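Phosphoribosylaminoimidazole carboxylase, ATPase subunit (Thermotoga maritima, PDB 3AX6) probably makes N5-carboxyaminoimidazole ribonucleotide from aminoimidazole ribonucleotide, bicarbonate and ATP in purine biosynthesis, and is captured here with ADP bound. Local coordinates at residues 103-108 with 165-170; 136-141 with 254-259; 222-227 with 243-248. All blocks are in the same frame, centred on the assembly; numbering follows the deposited sequence.

Contact 1: residues 103-108 with 165-170. With ADP (adenosine-5'-diphosphate), chain E.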
loop_
_atom_site.group_PDB
_atom_site.type_symbol
_atom_site.label_atom_id
_atom_site.label_comp_id
_atom_site.label_asym_id
_atom_site.label_seq_id
_atom_site.Cartn_x
_atom_site.Cartn_y
_atom_site.Cartn_z
ATOM N N VAL A 103 1.099 33.626 -15.518
ATOM C CA VAL A 103 2.029 33.950 -14.445
ATOM C C VAL A 103 3.008 32.782 -14.309
ATOM O O VAL A 103 4.203 32.983 -14.076
ATOM C CB VAL A 103 1.290 34.188 -13.108
ATOM C CG1 VAL A 103 0.347 35.378 -13.237
ATOM C CG2 VAL A 103 0.513 32.958 -12.724
ATOM N N GLN A 104 2.501 31.562 -14.482
ATOM C CA GLN A 104 3.339 30.369 -14.399
ATOM C C GLN A 104 4.454 30.440 -15.440
ATOM O O GLN A 104 5.618 30.219 -15.120
ATOM C CB GLN A 104 2.502 29.105 -14.614
ATOM C CG GLN A 104 3.333 27.839 -14.782
ATOM C CD GLN A 104 2.486 26.589 -14.890
ATOM O OE1 GLN A 104 2.736 25.730 -15.739
ATOM N NE2 GLN A 104 1.485 26.473 -14.028
ATOM N N LYS A 105 4.092 30.756 -16.683
ATOM C CA LYS A 105 5.070 30.879 -17.769
ATOM C C LYS A 105 6.064 32.010 -17.479
ATOM O O LYS A 105 7.262 31.880 -17.720
ATOM C CB LYS A 105 4.357 31.164 -19.096
ATOM C CG LYS A 105 3.547 30.000 -19.653
ATOM C CD LYS A 105 4.446 28.820 -19.968
ATOM C CE LYS A 105 3.660 27.634 -20.497
ATOM N NZ LYS A 105 4.548 26.459 -20.729
ATOM N N GLU A 106 5.542 33.119 -16.968
ATOM C CA GLU A 106 6.335 34.298 -16.622
ATOM C C GLU A 106 7.366 33.890 -15.564
ATOM O O GLU A 106 8.528 34.284 -15.623
ATOM C CB GLU A 106 5.401 35.379 -16.060
ATOM C CG GLU A 106 5.868 36.825 -16.181
ATOM C CD GLU A 106 5.474 37.474 -17.506
ATOM O OE1 GLU A 106 5.535 38.721 -17.604
ATOM O OE2 GLU A 106 5.111 36.741 -18.448
ATOM N N PHE A 107 6.929 33.085 -14.597
ATOM C CA PHE A 107 7.811 32.619 -13.530
ATOM C C PHE A 107 8.923 31.715 -14.035
ATOM O O PHE A 107 10.092 31.893 -13.686
ATOM C CB PHE A 107 7.013 31.870 -12.460
ATOM C CG PHE A 107 7.872 31.134 -11.478
ATOM C CD1 PHE A 107 8.165 29.793 -11.666
ATOM C CD2 PHE A 107 8.409 31.790 -10.375
ATOM C CE1 PHE A 107 8.984 29.109 -10.765
ATOM C CE2 PHE A 107 9.229 31.120 -9.467
ATOM C CZ PHE A 107 9.517 29.775 -9.663
ATOM N N LEU A 108 8.559 30.729 -14.840
ATOM C CA LEU A 108 9.549 29.811 -15.375
ATOM C C LEU A 108 10.565 30.586 -16.212
ATOM O O LEU A 108 11.774 30.361 -16.099
ATOM C CB LEU A 108 8.859 28.736 -16.219
ATOM C CG LEU A 108 7.899 27.830 -15.437
ATOM C CD1 LEU A 108 7.037 27.005 -16.390
ATOM C CD2 LEU A 108 8.702 26.939 -14.508
ATOM N N GLU A 165 -9.550 35.931 -20.859
ATOM C CA GLU A 165 -8.126 36.194 -20.755
ATOM C C GLU A 165 -7.342 34.935 -21.072
ATOM O O GLU A 165 -7.383 33.953 -20.333
ATOM C CB GLU A 165 -7.790 36.680 -19.353
ATOM C CG GLU A 165 -8.500 37.957 -18.994
ATOM C CD GLU A 165 -8.357 38.296 -17.538
ATOM O OE1 GLU A 165 -8.917 39.328 -17.114
ATOM O OE2 GLU A 165 -7.686 37.529 -16.815
ATOM N N THR A 166 -6.636 34.972 -22.191
ATOM C CA THR A 166 -5.843 33.843 -22.629
ATOM C C THR A 166 -4.482 34.385 -22.996
ATOM O O THR A 166 -4.260 35.590 -22.960
ATOM C CB THR A 166 -6.439 33.195 -23.892
ATOM O OG1 THR A 166 -6.320 34.105 -24.992
ATOM C CG2 THR A 166 -7.908 32.854 -23.681
ATOM N N TYR A 167 -3.567 33.490 -23.328
ATOM C CA TYR A 167 -2.244 33.897 -23.757
ATOM C C TYR A 167 -1.928 33.008 -24.944
ATOM O O TYR A 167 -2.626 32.029 -25.198
ATOM C CB TYR A 167 -1.202 33.732 -22.639
ATOM C CG TYR A 167 -0.887 32.306 -22.234
ATOM C CD1 TYR A 167 -1.784 31.554 -21.470
ATOM C CD2 TYR A 167 0.317 31.708 -22.609
ATOM C CE1 TYR A 167 -1.485 30.240 -21.088
ATOM C CE2 TYR A 167 0.623 30.396 -22.233
ATOM C CZ TYR A 167 -0.280 29.670 -21.474
ATOM O OH TYR A 167 0.027 28.376 -21.111
ATOM N N LEU A 168 -0.891 33.361 -25.686
ATOM C CA LEU A 168 -0.499 32.594 -26.853
ATOM C C LEU A 168 0.883 31.990 -26.660
ATOM O O LEU A 168 1.694 32.495 -25.882
ATOM C CB LEU A 168 -0.465 33.508 -28.082
ATOM C CG LEU A 168 -1.645 33.616 -29.046
ATOM C CD1 LEU A 168 -2.948 33.816 -28.318
ATOM C CD2 LEU A 168 -1.372 34.779 -29.984
ATOM N N GLU A 169 1.141 30.893 -27.357
ATOM C CA GLU A 169 2.457 30.280 -27.320
ATOM C C GLU A 169 2.710 29.578 -28.647
ATOM O O GLU A 169 1.775 29.152 -29.333
ATOM C CB GLU A 169 2.625 29.330 -26.121
ATOM C CG GLU A 169 1.807 28.062 -26.093
ATOM C CD GLU A 169 2.122 27.225 -24.851
ATOM O OE1 GLU A 169 2.018 27.763 -23.730
ATOM O OE2 GLU A 169 2.479 26.035 -24.988
ATOM N N GLU A 170 3.980 29.494 -29.019
ATOM C CA GLU A 170 4.365 28.882 -30.281
ATOM C C GLU A 170 3.976 27.416 -30.342
ATOM O O GLU A 170 3.944 26.730 -29.318
ATOM C CB GLU A 170 5.871 29.023 -30.491
ATOM C CG GLU A 170 6.709 28.231 -29.504
ATOM C CD GLU A 170 8.185 28.305 -29.821
ATOM O OE1 GLU A 170 8.546 28.023 -30.985
ATOM O OE2 GLU A 170 8.980 28.639 -28.913
HETATM P PB ADP E . -4.540 20.827 -20.357
HETATM O O1B ADP E . -3.572 19.901 -19.703
HETATM O O2B ADP E . -5.651 19.951 -21.149
HETATM O O3B ADP E . -5.271 21.770 -19.171
HETATM P PA ADP E . -2.387 21.329 -22.050
HETATM O O1A ADP E . -1.387 22.413 -21.894
HETATM O O2A ADP E . -1.817 19.993 -21.327
HETATM O O3A ADP E . -3.815 21.856 -21.417
HETATM O "O5'" ADP E . -2.626 21.084 -23.642
HETATM C "C5'" ADP E . -3.078 19.734 -23.842
HETATM C "C4'" ADP E . -2.398 19.115 -25.068
HETATM O "O4'" ADP E . -2.274 20.095 -26.149
HETATM C "C3'" ADP E . -0.972 18.636 -24.741
HETATM O "O3'" ADP E . -0.956 17.307 -24.200
HETATM C "C2'" ADP E . -0.260 18.761 -26.086
HETATM O "O2'" ADP E . -0.388 17.563 -26.854
HETATM C "C1'" ADP E . -0.948 19.970 -26.750
HETATM N N9 ADP E . -0.152 21.206 -26.593
HETATM C C8 ADP E . -0.070 22.010 -25.482
HETATM N N7 ADP E . 0.732 23.008 -25.700
HETATM C C5 ADP E . 1.220 22.924 -26.955
HETATM C C6 ADP E . 2.115 23.698 -27.743
HETATM N N6 ADP E . 2.697 24.832 -27.225
HETATM N N1 ADP E . 2.385 23.303 -29.007
HETATM C C2 ADP E . 1.832 22.204 -29.530
HETATM N N3 ADP E . 0.988 21.447 -28.824
HETATM C C4 ADP E . 0.659 21.765 -27.550
HETATM O O HOH W 1 3.605 24.824 -22.550
#
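Glu169 OE2 is held by several groups at once, and Lys105 reaches it through a water. Water 1 accepts from Lys105 NZ at 2.6 Å. The same water donates to Glu169 OE2 at 2.9 Å. The exocyclic amine N6 of ADP also donates to Glu169 OE2, at 2.5 Å, which is short for such a pair, so the exact length is doubtful; the N-H...O angle is 158°. Lys138, on the neighbouring strand, forms a salt bridge with this oxygen. The second carboxylate oxygen, OE1, faces the end of the Lys105 chain. Lys105 CE lies 3.6 Å from Glu169 OE1, while the ammonium itself is farther, with NZ to OE1 at 4.1 Å. The charges are therefore close but joined by water rather than by a direct salt bridge.

The lysine leaves helix 101-110 with CG beside its own backbone N and then bends at chi2 (-63°). This bend carries it across the ends of Tyr167 and Glu169, roughly at right angles to both. Its CG lies 3.9 Å from Tyr167 CE2, oblique to the ring, and its CE also touches the phenol oxygen. Tyr167 and Glu169 stand on the same side of strand 166-170, so one lysine meets both. The next residue, Glu170, uses its backbone: its carbonyl O accepts from ADP N6 at 3.1 Å.

The adenine amine is thus read by a carboxylate and a peptide carbonyl, as suits a pocket that selects adenine in an ATP-grasp enzyme. With two lysines close by, one bonded directly and one through water, Glu169 is probably kept ionised. That charge would probably make it a better acceptor for the N6 hydrogen bond.

Contact 2: residues 136-141 with 254-259. With ADP (adenosine-5'-diphosphate), chain E.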
loop_
_atom_site.group_PDB
_atom_site.type_symbol
_atom_site.label_atom_id
_atom_site.label_comp_id
_atom_site.label_asym_id
_atom_site.label_seq_id
_atom_site.Cartn_x
_atom_site.Cartn_y
_atom_site.Cartn_z
ATOM N N VAL A 136 -0.802 28.431 -30.765
ATOM C CA VAL A 136 -1.620 27.831 -29.720
ATOM C C VAL A 136 -2.122 28.844 -28.702
ATOM O O VAL A 136 -1.344 29.620 -28.144
ATOM C CB VAL A 136 -0.837 26.738 -28.975
ATOM C CG1 VAL A 136 -1.760 25.985 -28.032
ATOM C CG2 VAL A 136 -0.206 25.793 -29.969
ATOM N N GLN A 137 -3.431 28.836 -28.473
ATOM C CA GLN A 137 -4.054 29.730 -27.505
ATOM C C GLN A 137 -4.469 28.920 -26.270
ATOM O O GLN A 137 -5.010 27.818 -26.384
ATOM C CB GLN A 137 -5.287 30.420 -28.108
ATOM C CG GLN A 137 -6.029 31.298 -27.100
ATOM C CD GLN A 137 -7.363 31.819 -27.607
ATOM O OE1 GLN A 137 -8.185 31.064 -28.122
ATOM N NE2 GLN A 137 -7.588 33.119 -27.443
ATOM N N LYS A 138 -4.207 29.474 -25.093
ATOM C CA LYS A 138 -4.537 28.802 -23.847
ATOM C C LYS A 138 -5.205 29.741 -22.863
ATOM O O LYS A 138 -4.815 30.899 -22.737
ATOM C CB LYS A 138 -3.270 28.236 -23.203
ATOM C CG LYS A 138 -2.582 27.165 -24.024
ATOM C CD LYS A 138 -1.372 26.606 -23.297
ATOM C CE LYS A 138 -0.918 25.313 -23.938
ATOM N NZ LYS A 138 0.243 24.723 -23.236
ATOM N N ALA A 139 -6.214 29.238 -22.165
ATOM C CA ALA A 139 -6.900 30.042 -21.164
ATOM C C ALA A 139 -5.910 30.263 -20.021
ATOM O O ALA A 139 -5.112 29.376 -19.710
ATOM C CB ALA A 139 -8.135 29.313 -20.659
ATOM N N ARG A 140 -5.943 31.444 -19.408
ATOM C CA ARG A 140 -5.040 31.728 -18.300
ATOM C C ARG A 140 -5.426 30.891 -17.091
ATOM O O ARG A 140 -4.566 30.325 -16.418
ATOM C CB ARG A 140 -5.092 33.205 -17.916
ATOM C CG ARG A 140 -4.539 34.136 -18.962
ATOM C CD ARG A 140 -4.465 35.557 -18.431
ATOM N NE ARG A 140 -3.514 35.673 -17.330
ATOM C CZ ARG A 140 -3.104 36.828 -16.813
ATOM N NH1 ARG A 140 -3.567 37.976 -17.295
ATOM N NH2 ARG A 140 -2.221 36.840 -15.822
ATOM N N LYS A 141 -6.725 30.818 -16.821
ATOM C CA LYS A 141 -7.219 30.055 -15.685
ATOM C C LYS A 141 -8.327 29.062 -16.029
ATOM O O LYS A 141 -8.696 28.232 -15.198
ATOM C CB LYS A 141 -7.705 31.004 -14.586
ATOM C CG LYS A 141 -6.586 31.644 -13.776
ATOM C CD LYS A 141 -7.130 32.396 -12.566
ATOM C CE LYS A 141 -6.012 32.789 -11.606
ATOM N NZ LYS A 141 -6.523 33.508 -10.403
ATOM N N LEU A 254 10.981 20.971 -22.986
ATOM C CA LEU A 254 10.292 22.155 -22.479
ATOM C C LEU A 254 9.259 21.777 -21.420
ATOM O O LEU A 254 8.608 20.742 -21.530
ATOM C CB LEU A 254 9.581 22.870 -23.640
ATOM C CG LEU A 254 10.393 23.540 -24.763
ATOM C CD1 LEU A 254 11.522 22.647 -25.208
ATOM C CD2 LEU A 254 9.490 23.856 -25.946
ATOM N N VAL A 255 9.116 22.599 -20.387
ATOM C CA VAL A 255 8.112 22.301 -19.374
ATOM C C VAL A 255 6.786 22.978 -19.741
ATOM O O VAL A 255 6.713 24.188 -19.979
ATOM C CB VAL A 255 8.569 22.720 -17.963
ATOM C CG1 VAL A 255 9.254 24.049 -18.014
ATOM C CG2 VAL A 255 7.366 22.780 -17.031
ATOM N N ASN A 256 5.740 22.168 -19.789
ATOM C CA ASN A 256 4.407 22.620 -20.156
ATOM C C ASN A 256 3.480 22.888 -18.976
ATOM O O ASN A 256 2.730 23.865 -18.982
ATOM C CB ASN A 256 3.767 21.577 -21.080
ATOM C CG ASN A 256 2.283 21.801 -21.284
ATOM O OD1 ASN A 256 1.863 22.863 -21.726
ATOM N ND2 ASN A 256 1.484 20.792 -20.970
ATOM N N GLU A 257 3.538 22.036 -17.960
ATOM C CA GLU A 257 2.645 22.191 -16.820
ATOM C C GLU A 257 3.245 21.745 -15.495
ATOM O O GLU A 257 4.141 20.905 -15.453
ATOM C CB GLU A 257 1.357 21.399 -17.092
ATOM C CG GLU A 257 0.229 21.645 -16.105
ATOM C CD GLU A 257 -0.300 23.056 -16.180
ATOM O OE1 GLU A 257 -0.960 23.393 -17.182
ATOM O OE2 GLU A 257 -0.045 23.833 -15.240
ATOM N N ILE A 258 2.729 22.315 -14.412
ATOM C CA ILE A 258 3.178 21.986 -13.064
ATOM C C ILE A 258 1.971 21.644 -12.201
ATOM O O ILE A 258 1.020 22.421 -12.130
ATOM C CB ILE A 258 3.876 23.178 -12.381
ATOM C CG1 ILE A 258 5.065 23.659 -13.216
ATOM C CG2 ILE A 258 4.312 22.770 -10.980
ATOM C CD1 ILE A 258 5.785 24.855 -12.613
ATOM N N ALA A 259 2.006 20.490 -11.545
ATOM C CA ALA A 259 0.920 20.081 -10.662
ATOM C C ALA A 259 1.486 20.063 -9.237
ATOM O O ALA A 259 2.369 19.261 -8.928
ATOM C CB ALA A 259 0.424 18.702 -11.051
HETATM P PB ADP E . -4.540 20.827 -20.357
HETATM O O1B ADP E . -3.572 19.901 -19.703
HETATM O O2B ADP E . -5.651 19.951 -21.149
HETATM O O3B ADP E . -5.271 21.770 -19.171
HETATM P PA ADP E . -2.387 21.329 -22.050
HETATM O O1A ADP E . -1.387 22.413 -21.894
HETATM O O2A ADP E . -1.817 19.993 -21.327
HETATM O O3A ADP E . -3.815 21.856 -21.417
HETATM O "O5'" ADP E . -2.626 21.084 -23.642
HETATM C "C5'" ADP E . -3.078 19.734 -23.842
HETATM C "C4'" ADP E . -2.398 19.115 -25.068
HETATM O "O4'" ADP E . -2.274 20.095 -26.149
HETATM C "C3'" ADP E . -0.972 18.636 -24.741
HETATM O "O3'" ADP E . -0.956 17.307 -24.200
HETATM C "C2'" ADP E . -0.260 18.761 -26.086
HETATM O "O2'" ADP E . -0.388 17.563 -26.854
HETATM C "C1'" ADP E . -0.948 19.970 -26.750
HETATM N N9 ADP E . -0.152 21.206 -26.593
HETATM C C8 ADP E . -0.070 22.010 -25.482
HETATM N N7 ADP E . 0.732 23.008 -25.700
HETATM C C5 ADP E . 1.220 22.924 -26.955
HETATM C C6 ADP E . 2.115 23.698 -27.743
HETATM N N6 ADP E . 2.697 24.832 -27.225
HETATM N N1 ADP E . 2.385 23.303 -29.007
HETATM C C2 ADP E . 1.832 22.204 -29.530
HETATM N N3 ADP E . 0.988 21.447 -28.824
HETATM C C4 ADP E . 0.659 21.765 -27.550
HETATM O O HOH W 2 0.365 25.406 -20.517
#
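Lys138 and Asn256 lie on two strands that do not pair, their CA atoms 11.5 Å apart. Strand 135-139 belongs to one antiparallel sheet and strand 253-259 is the outermost strand of another. In the second, a classic beta bulge sets Asn256 and Glu257 together against Glu244 of the next strand.

Side chains bridge the gap. Lys138 is extended beyond CG, and Lys138 NZ ends 2.9 Å from Asn256 OD1. Its ammonium donates to ADP N7 at 3.0 Å and to the alpha-phosphate oxygen O1A at 3.1 Å. Water 2 accepts from Lys138 NZ and donates to the backbone O of Asn256. With chi1 near 168°, Asn256 swings its amide away from its own N toward the alpha-phosphate. There ND2 makes weak bonds to ADP O1A and O2A, both at 3.4 Å. Val136 places CG2 over one face of the adenine, 3.7 Å from ADP N1.

The lysine therefore ties base to phosphate, while the asparagine adds weak bonds to the phosphate from the other sheet. This is the nucleotide site of the ATP-grasp fold, where ADP lies between two antiparallel sheets.

Contact 3: residues 222-227 with 243-248. With ADP (adenosine-5'-diphosphate), chain E.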
loop_
_atom_site.group_PDB
_atom_site.type_symbol
_atom_site.label_atom_id
_atom_site.label_comp_id
_atom_site.label_asym_id
_atom_site.label_seq_id
_atom_site.Cartn_x
_atom_site.Cartn_y
_atom_site.Cartn_z
ATOM N N LYS A 222 18.104 12.354 -18.355
ATOM C CA LYS A 222 18.957 13.120 -17.459
ATOM C C LYS A 222 18.562 14.596 -17.439
ATOM O O LYS A 222 18.448 15.201 -16.372
ATOM C CB LYS A 222 20.420 12.958 -17.876
ATOM C CG LYS A 222 21.420 13.716 -17.011
ATOM C CD LYS A 222 22.845 13.251 -17.294
ATOM C CE LYS A 222 23.878 14.081 -16.542
ATOM N NZ LYS A 222 23.882 15.500 -17.008
ATOM N N ILE A 223 18.343 15.170 -18.616
ATOM C CA ILE A 223 17.953 16.574 -18.721
ATOM C C ILE A 223 16.537 16.824 -18.188
ATOM O O ILE A 223 16.278 17.859 -17.580
ATOM C CB ILE A 223 18.037 17.062 -20.191
ATOM C CG1 ILE A 223 19.505 17.167 -20.611
ATOM C CG2 ILE A 223 17.313 18.410 -20.354
ATOM C CD1 ILE A 223 19.703 17.604 -22.060
ATOM N N ALA A 224 15.630 15.878 -18.423
ATOM C CA ALA A 224 14.248 15.998 -17.955
ATOM C C ALA A 224 14.183 16.050 -16.426
ATOM O O ALA A 224 13.387 16.800 -15.856
ATOM C CB ALA A 224 13.411 14.823 -18.470
ATOM N N ARG A 225 15.018 15.243 -15.774
ATOM C CA ARG A 225 15.061 15.196 -14.318
ATOM C C ARG A 225 15.722 16.462 -13.799
ATOM O O ARG A 225 15.408 16.929 -12.709
ATOM C CB ARG A 225 15.825 13.952 -13.837
ATOM C CG ARG A 225 15.138 12.633 -14.199
ATOM C CD ARG A 225 15.879 11.398 -13.675
ATOM N NE ARG A 225 15.880 11.321 -12.214
ATOM C CZ ARG A 225 15.734 10.194 -11.516
ATOM N NH1 ARG A 225 15.571 9.031 -12.141
ATOM N NH2 ARG A 225 15.743 10.226 -10.187
ATOM N N GLU A 226 16.632 17.019 -14.594
ATOM C CA GLU A 226 17.320 18.249 -14.223
ATOM C C GLU A 226 16.351 19.434 -14.345
ATOM O O GLU A 226 16.274 20.273 -13.445
ATOM C CB GLU A 226 18.545 18.471 -15.124
ATOM C CG GLU A 226 19.669 17.454 -14.916
ATOM C CD GLU A 226 20.862 17.652 -15.856
ATOM O OE1 GLU A 226 21.839 16.880 -15.738
ATOM O OE2 GLU A 226 20.829 18.571 -16.710
ATOM N N ILE A 227 15.611 19.491 -15.448
ATOM C CA ILE A 227 14.653 20.570 -15.661
ATOM C C ILE A 227 13.615 20.563 -14.542
ATOM O O ILE A 227 13.335 21.590 -13.930
ATOM C CB ILE A 227 13.888 20.410 -17.002
ATOM C CG1 ILE A 227 14.867 20.287 -18.171
ATOM C CG2 ILE A 227 12.953 21.592 -17.208
ATOM C CD1 ILE A 227 15.739 21.477 -18.375
ATOM N N ILE A 243 5.716 17.425 -12.767
ATOM C CA ILE A 243 6.247 18.311 -13.799
ATOM C C ILE A 243 6.057 17.677 -15.178
ATOM O O ILE A 243 6.688 16.671 -15.502
ATOM C CB ILE A 243 7.758 18.582 -13.588
ATOM C CG1 ILE A 243 8.038 19.002 -12.139
ATOM C CG2 ILE A 243 8.220 19.660 -14.564
ATOM C CD1 ILE A 243 7.290 20.234 -11.680
ATOM N N GLU A 244 5.179 18.267 -15.981
ATOM C CA GLU A 244 4.902 17.754 -17.320
ATOM C C GLU A 244 5.753 18.482 -18.346
ATOM O O GLU A 244 5.797 19.702 -18.371
ATOM C CB GLU A 244 3.417 17.917 -17.630
ATOM C CG GLU A 244 2.544 17.138 -16.673
ATOM C CD GLU A 244 1.089 17.519 -16.777
ATOM O OE1 GLU A 244 0.570 17.569 -17.912
ATOM O OE2 GLU A 244 0.466 17.765 -15.721
HETATM N N MSE A 245 6.432 17.722 -19.195
HETATM C CA MSE A 245 7.315 18.313 -20.192
HETATM C C MSE A 245 7.113 17.743 -21.590
HETATM O O MSE A 245 6.504 16.683 -21.763
HETATM C CB MSE A 245 8.778 18.096 -19.773
HETATM C CG MSE A 245 9.149 18.698 -18.426
HETATM SE SE MSE A 245 10.832 18.016 -17.737
HETATM C CE MSE A 245 10.167 16.335 -17.043
ATOM N N PHE A 246 7.634 18.465 -22.581
ATOM C CA PHE A 246 7.565 18.046 -23.976
ATOM C C PHE A 246 8.967 17.761 -24.482
ATOM O O PHE A 246 9.894 18.522 -24.210
ATOM C CB PHE A 246 7.001 19.148 -24.878
ATOM C CG PHE A 246 5.566 19.489 -24.631
ATOM C CD1 PHE A 246 4.662 18.525 -24.204
ATOM C CD2 PHE A 246 5.105 20.778 -24.881
ATOM C CE1 PHE A 246 3.324 18.833 -24.030
ATOM C CE2 PHE A 246 3.763 21.099 -24.712
ATOM C CZ PHE A 246 2.869 20.121 -24.284
ATOM N N LEU A 247 9.116 16.662 -25.211
ATOM C CA LEU A 247 10.389 16.317 -25.834
ATOM C C LEU A 247 10.069 16.617 -27.289
ATOM O O LEU A 247 9.330 15.860 -27.917
ATOM C CB LEU A 247 10.716 14.828 -25.680
ATOM C CG LEU A 247 11.828 14.327 -26.622
ATOM C CD1 LEU A 247 13.110 15.078 -26.342
ATOM C CD2 LEU A 247 12.051 12.834 -26.448
ATOM N N THR A 248 10.591 17.728 -27.814
ATOM C CA THR A 248 10.304 18.110 -29.198
ATOM C C THR A 248 11.010 17.242 -30.213
ATOM O O THR A 248 11.908 16.473 -29.874
ATOM C CB THR A 248 10.680 19.579 -29.506
ATOM O OG1 THR A 248 12.107 19.735 -29.480
ATOM C CG2 THR A 248 10.031 20.512 -28.503
HETATM P PB ADP E . -4.540 20.827 -20.357
HETATM O O1B ADP E . -3.572 19.901 -19.703
HETATM O O2B ADP E . -5.651 19.951 -21.149
HETATM O O3B ADP E . -5.271 21.770 -19.171
HETATM P PA ADP E . -2.387 21.329 -22.050
HETATM O O1A ADP E . -1.387 22.413 -21.894
HETATM O O2A ADP E . -1.817 19.993 -21.327
HETATM O O3A ADP E . -3.815 21.856 -21.417
HETATM O "O5'" ADP E . -2.626 21.084 -23.642
HETATM C "C5'" ADP E . -3.078 19.734 -23.842
HETATM C "C4'" ADP E . -2.398 19.115 -25.068
HETATM O "O4'" ADP E . -2.274 20.095 -26.149
HETATM C "C3'" ADP E . -0.972 18.636 -24.741
HETATM O "O3'" ADP E . -0.956 17.307 -24.200
HETATM C "C2'" ADP E . -0.260 18.761 -26.086
HETATM O "O2'" ADP E . -0.388 17.563 -26.854
HETATM C "C1'" ADP E . -0.948 19.970 -26.750
HETATM N N9 ADP E . -0.152 21.206 -26.593
HETATM C C8 ADP E . -0.070 22.010 -25.482
HETATM N N7 ADP E . 0.732 23.008 -25.700
HETATM C C5 ADP E . 1.220 22.924 -26.955
HETATM C C6 ADP E . 2.115 23.698 -27.743
HETATM N N6 ADP E . 2.697 24.832 -27.225
HETATM N N1 ADP E . 2.385 23.303 -29.007
HETATM C C2 ADP E . 1.832 22.204 -29.530
HETATM N N3 ADP E . 0.988 21.447 -28.824
HETATM C C4 ADP E . 0.659 21.765 -27.550
#
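Met245, present as selenomethionine, points from strand 239-248 toward helix 218-235 and meets Ala224 and Ile227 with its end. Its CG lies anti to the carbonyl carbon, and the chain turns at chi3 (-80°). This turn lays the terminal methyl against Ala224, with Met245 CE 3.9 Å from Ala224 CB. The selenium comes nearest to the helix backbone: Met245 SE is 3.4 Å from Ala224 O.

Ile227, almost one helical turn on, approaches differently. Its CB points toward the strand, but the longer branch leads away, so CB and CG2 do the touching. Ile227 CB lies 4.0 Å from Met245 SE. The two side chains cross obliquely, and Ile227 CG2 also borders the selenium. Lys222 and Glu226 pair in a salt bridge along the same helix.

Phe246, the next residue on the strand, leaves by the sheet's opposite face. It turns a ring edge to the adenine, and Phe246 CZ lies 3.7 Å from ADP C8. The strand thus has helix packing on one face and the nucleotide on the other. Val180 and Ile253, on the two flanking strands, also touch Met245.

The side-chain contacts are apolar: a long unbranched chain packs on an alanine and an isoleucine. The selenium and the methyl also pack on the backbone carbonyl O of Ala224. The chemistry is that of a hydrophobic core joining a helix to the back of the sheet that carries part of the ADP site.

Helix 101-110 opens contact 1, and strand 135-139 opens contact 2 before contact 1 closes at strand 166-170. Contacts 1 and 2 therefore cross along the chain. Helix 218-235 and strand 239-248 then form contact 3, entirely within the long loop that contact 2 closes at strand 253-259. Contacts 1 and 3 follow in series. Strands 135-139 and 166-170 are neighbours in the smaller antiparallel sheet, while 239-248 and 253-259 are neighbours in the larger one. Contact 2 spans the two sheets, contact 1 sets a helix against the smaller, and contact 3 backs the larger. All three border ADP.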